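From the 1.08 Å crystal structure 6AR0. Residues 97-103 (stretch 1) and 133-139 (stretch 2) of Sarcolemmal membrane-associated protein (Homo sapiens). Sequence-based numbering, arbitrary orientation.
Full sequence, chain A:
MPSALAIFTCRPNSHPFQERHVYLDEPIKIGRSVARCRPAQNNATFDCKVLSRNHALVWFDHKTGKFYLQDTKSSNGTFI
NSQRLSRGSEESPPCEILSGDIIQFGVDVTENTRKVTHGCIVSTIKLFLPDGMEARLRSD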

ATOM      1  N   ILE A  97       9.858  -3.622   3.258  1.00  6.57           N
ATOM      2  CA  ILE A  97       9.242  -2.591   4.078  1.00  7.07           C
ATOM      3  C   ILE A  97       9.467  -2.913   5.553  1.00  6.75           C
ATOM      4  O   ILE A  97       9.532  -4.085   5.966  1.00  7.45           O
ATOM      5  N   LEU A  98       9.609  -1.849   6.347  1.00  7.29           N
ATOM      6  CA  LEU A  98       9.889  -1.936   7.770  1.00  7.76           C
ATOM      7  C   LEU A  98       8.786  -1.203   8.517  1.00  7.98           C
ATOM      8  O   LEU A  98       8.077  -0.351   7.959  1.00  8.44           O
ATOM      9  N   SER A  99       8.624  -1.544   9.781  1.00  8.56           N
ATOM     10  CA  SER A  99       7.540  -0.956  10.548  1.00  8.41           C
ATOM     11  C   SER A  99       7.813   0.523  10.781  1.00  8.48           C
ATOM     12  O   SER A  99       8.894   0.899  11.237  1.00 10.99           O
ATOM     13  N   GLY A 100       6.831   1.360  10.456  1.00  8.42           N
ATOM     14  CA  GLY A 100       6.977   2.804  10.492  1.00 10.63           C
ATOM     15  C   GLY A 100       7.179   3.473   9.150  1.00  9.19           C
ATOM     16  O   GLY A 100       7.209   4.713   9.084  1.00 10.30           O
ATOM     17  N   ASP A 101       7.311   2.700   8.085  1.00  7.87           N
ATOM     18  CA  ASP A 101       7.428   3.283   6.762  1.00  7.65           C
ATOM     19  C   ASP A 101       6.163   4.053   6.392  1.00  7.27           C
ATOM     20  O   ASP A 101       5.047   3.744   6.826  1.00  8.84           O
ATOM     21  N   ILE A 102       6.356   5.061   5.552  1.00  7.85           N
ATOM     22  CA  ILE A 102       5.265   5.794   4.920  1.00  7.95           C
ATOM     23  C   ILE A 102       5.141   5.265   3.497  1.00  7.38           C
ATOM     24  O   ILE A 102       6.077   5.367   2.701  1.00  8.54           O
ATOM     25  N   ILE A 103       4.000   4.681   3.176  1.00  7.09           N
ATOM     26  CA  ILE A 103       3.760   4.028   1.896  1.00  7.48           C
ATOM     27  C   ILE A 103       2.718   4.831   1.136  1.00  7.85           C
ATOM     28  O   ILE A 103       1.680   5.189   1.698  1.00  9.70           O
ATOM     29  N   MET A 133       5.016  -9.992  17.781  1.00 15.07           N
ATOM     30  CA  MET A 133       6.093  -9.027  17.956  1.00 15.84           C
ATOM     31  C   MET A 133       6.176  -8.092  16.758  1.00 14.48           C
ATOM     32  O   MET A 133       5.993  -8.505  15.617  1.00 12.79           O
ATOM     33  N   GLU A 134       6.473  -6.826  17.021  1.00 14.27           N
ATOM     34  CA  GLU A 134       6.653  -5.885  15.926  1.00 13.22           C
ATOM     35  C   GLU A 134       7.870  -6.281  15.103  1.00 13.15           C
ATOM     36  O   GLU A 134       8.879  -6.753  15.637  1.00 15.91           O
ATOM     37  N   ALA A 135       7.754  -6.103  13.791  1.00 11.74           N
ATOM     38  CA  ALA A 135       8.824  -6.409  12.849  1.00 12.34           C
ATOM     39  C   ALA A 135       9.973  -5.418  13.000  1.00 13.20           C
ATOM     40  O   ALA A 135       9.902  -4.462  13.772  1.00 13.53           O
ATOM     41  N   ARG A 136      11.040  -5.636  12.231  1.00 13.43           N
ATOM     42  CA  ARG A 136      12.152  -4.695  12.212  1.00 14.49           C
ATOM     43  C   ARG A 136      11.628  -3.281  11.960  1.00 13.59           C
ATOM     44  O   ARG A 136      10.752  -3.061  11.113  1.00 12.18           O
ATOM     45  N   LEU A 137      12.106  -2.340  12.769  1.00 14.73           N
ATOM     46  CA  LEU A 137      11.734  -0.935  12.693  1.00 14.45           C
ATOM     47  C   LEU A 137      12.553  -0.148  11.681  1.00 14.71           C
ATOM     48  O   LEU A 137      13.776  -0.313  11.562  1.00 16.02           O
ATOM     49  N   ARG A 138      11.856   0.738  10.974  1.00 13.77           N
ATOM     50  CA  ARG A 138      12.509   1.761  10.177  1.00 14.31           C
ATOM     51  C   ARG A 138      13.451   2.583  11.050  1.00 16.18           C
ATOM     52  O   ARG A 138      13.132   2.942  12.190  1.00 16.87           O
ATOM     53  N   SER A 139      14.624   2.876  10.509  1.00 17.33           N
ATOM     54  CA  SER A 139      15.603   3.721  11.183  1.00 19.45           C
ATOM     55  C   SER A 139      16.090   4.804  10.225  1.00 20.00           C
ATOM     56  O   SER A 139      16.932   5.626  10.574  1.00 25.67           O
TER

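A single beta bridge, S99 with L137, joins two stretches of which the second has no regular helix or strand, and S99 supplies three of the four hydrogen bonds that cross between them. Both its backbone N and O turn to the partner: S99 N donates to R136 O at 2.9 Å, and R138 N donates to S99 O at 3.0 Å, both nearly straight. The S99 side chain, in the t rotamer, leaves the backbone sideways, and its hydroxyl OG donates to E134 OE2 in a short 2.6 Å bond. E134 also starts out sideways, but an extended t, t chain carries its carboxylate to the serine.

The fourth bond comes from the R138 side chain; R138 gives up the most surface to the contact. All three of its first chi angles are t, so the extended chain runs past G100 and D101 to I102, and NH1 donates to G100 O, at the guanidinium edge, at 3.1 Å. D101 OD1 lies 4.0 Å from R138 NE but well out of the plane, so only charge attraction acts there. I102 CG1, 3.7 Å from R138 NH1, gives the guanidinium an apolar neighbour: a backbone carbonyl takes the polar end while an aliphatic carbon packs beside it.

A type II turn from L98 to D101 carries the G100 carbonyl that R138 uses. D101 N bonds to L98 O at 3.1 Å, while D101, in the m rotamer, accepts L98 N on OD2 at 2.9 Å. At G100 the positive phi calls for glycine, since a CB would jam against the preceding carbonyl.

L98 points toward the partner; A135 points back toward the first stretch but stays farther off. In the m, t rotamer, L98 CB lies 3.5 Å from R136 O and L98 CD2 3.9 Å from R136 CB.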

ATOM      1  CB  ILE A  97       7.747  -2.374   3.757  1.00  6.73           C
ATOM      2  CG1 ILE A  97       6.985  -3.705   3.749  1.00  7.46           C
ATOM      3  CG2 ILE A  97       7.608  -1.663   2.412  1.00  7.65           C
ATOM      4  CD1 ILE A  97       5.455  -3.549   3.702  1.00  8.19           C
ATOM      5  CB  LEU A  98      11.251  -1.328   8.107  1.00  9.22           C
ATOM      6  CG  LEU A  98      12.492  -1.964   7.464  1.00 11.41           C
ATOM      7  CD1 LEU A  98      13.719  -1.293   8.015  1.00 12.71           C
ATOM      8  CD2 LEU A  98      12.585  -3.462   7.633  1.00 13.68           C
ATOM      9  CB  SER A  99       7.384  -1.689  11.877  1.00 10.34           C
ATOM     10  OG  SER A  99       6.114  -1.388  12.407  1.00  9.90           O
ATOM     11  CB  ASP A 101       7.658   2.204   5.707  1.00  7.28           C
ATOM     12  CG  ASP A 101       9.072   1.676   5.662  1.00  7.15           C
ATOM     13  OD1 ASP A 101       9.983   2.274   6.271  1.00  8.71           O
ATOM     14  OD2 ASP A 101       9.257   0.641   4.970  1.00  7.77           O
ATOM     15  CB  ILE A 102       5.519   7.308   4.921  1.00  9.50           C
ATOM     16  CG1 ILE A 102       5.724   7.823   6.351  1.00 12.20           C
ATOM     17  CG2 ILE A 102       4.379   8.030   4.214  1.00 11.58           C
ATOM     18  CD1 ILE A 102       4.586   7.528   7.282  1.00 19.38           C
ATOM     19  CB  ILE A 103       3.216   2.609   2.164  1.00 12.10           C
ATOM     20  CG1 ILE A 103       4.143   1.822   3.088  1.00 12.34           C
ATOM     21  CG2 ILE A 103       2.918   1.874   0.881  1.00 11.50           C
ATOM     22  CD1 ILE A 103       5.469   1.669   2.509  1.00 11.97           C
ATOM     23  CB  MET A 133       7.423  -9.757  18.124  1.00 18.46           C
ATOM     24  CG  MET A 133       7.503 -10.620  19.366  1.00 25.80           C
ATOM     25  SD  MET A 133       7.354  -9.697  20.913  1.00 33.22           S
ATOM     26  CE  MET A 133       7.775 -10.978  22.086  1.00 36.12           C
ATOM     27  CB  GLU A 134       6.802  -4.460  16.451  1.00 14.50           C
ATOM     28  CG  GLU A 134       6.747  -3.426  15.353  1.00 13.18           C
ATOM     29  CD  GLU A 134       6.535  -2.026  15.864  1.00 13.97           C
ATOM     30  OE1 GLU A 134       6.576  -1.801  17.096  1.00 17.44           O
ATOM     31  OE2 GLU A 134       6.334  -1.137  15.019  1.00 13.79           O
ATOM     32  CB  ALA A 135       8.286  -6.342  11.425  1.00 16.61           C
ATOM     33  CB  ARG A 136      13.143  -5.110  11.124  1.00 15.13           C
ATOM     34  CG  ARG A 136      14.496  -4.435  11.209  1.00 17.30           C
ATOM     35  CD  ARG A 136      15.416  -5.089  12.238  1.00 19.18           C
ATOM     36  NE  ARG A 136      15.619  -6.520  11.970  1.00 20.83           N
ATOM     37  CZ  ARG A 136      15.052  -7.519  12.645  1.00 20.48           C
ATOM     38  NH1 ARG A 136      14.275  -7.294  13.699  1.00 24.29           N
ATOM     39  NH2 ARG A 136      15.290  -8.770  12.282  1.00 28.63           N
ATOM     40  CB  LEU A 137      11.928  -0.271  14.052  1.00 16.05           C
ATOM     41  CG  LEU A 137      11.370  -1.024  15.255  1.00 16.57           C
ATOM     42  CD1 LEU A 137      11.656  -0.251  16.518  1.00 20.12           C
ATOM     43  CD2 LEU A 137       9.888  -1.271  15.111  1.00 17.77           C
ATOM     44  CB  ARG A 138      11.436   2.666   9.588  1.00 13.41           C
ATOM     45  CG  ARG A 138      11.914   3.842   8.802  1.00 14.10           C
ATOM     46  CD  ARG A 138      10.722   4.704   8.481  1.00 13.92           C
ATOM     47  NE  ARG A 138      11.102   5.871   7.725  1.00 16.53           N
ATOM     48  CZ  ARG A 138      10.292   6.876   7.432  1.00 16.59           C
ATOM     49  NH1 ARG A 138       9.026   6.858   7.823  1.00 16.95           N
ATOM     50  NH2 ARG A 138      10.748   7.889   6.726  1.00 20.82           N
ATOM     51  CB  SER A 139      16.781   2.881  11.682  1.00 21.17           C
ATOM     52  OG  SER A 139      17.457   2.243  10.607  1.00 21.52           O
TER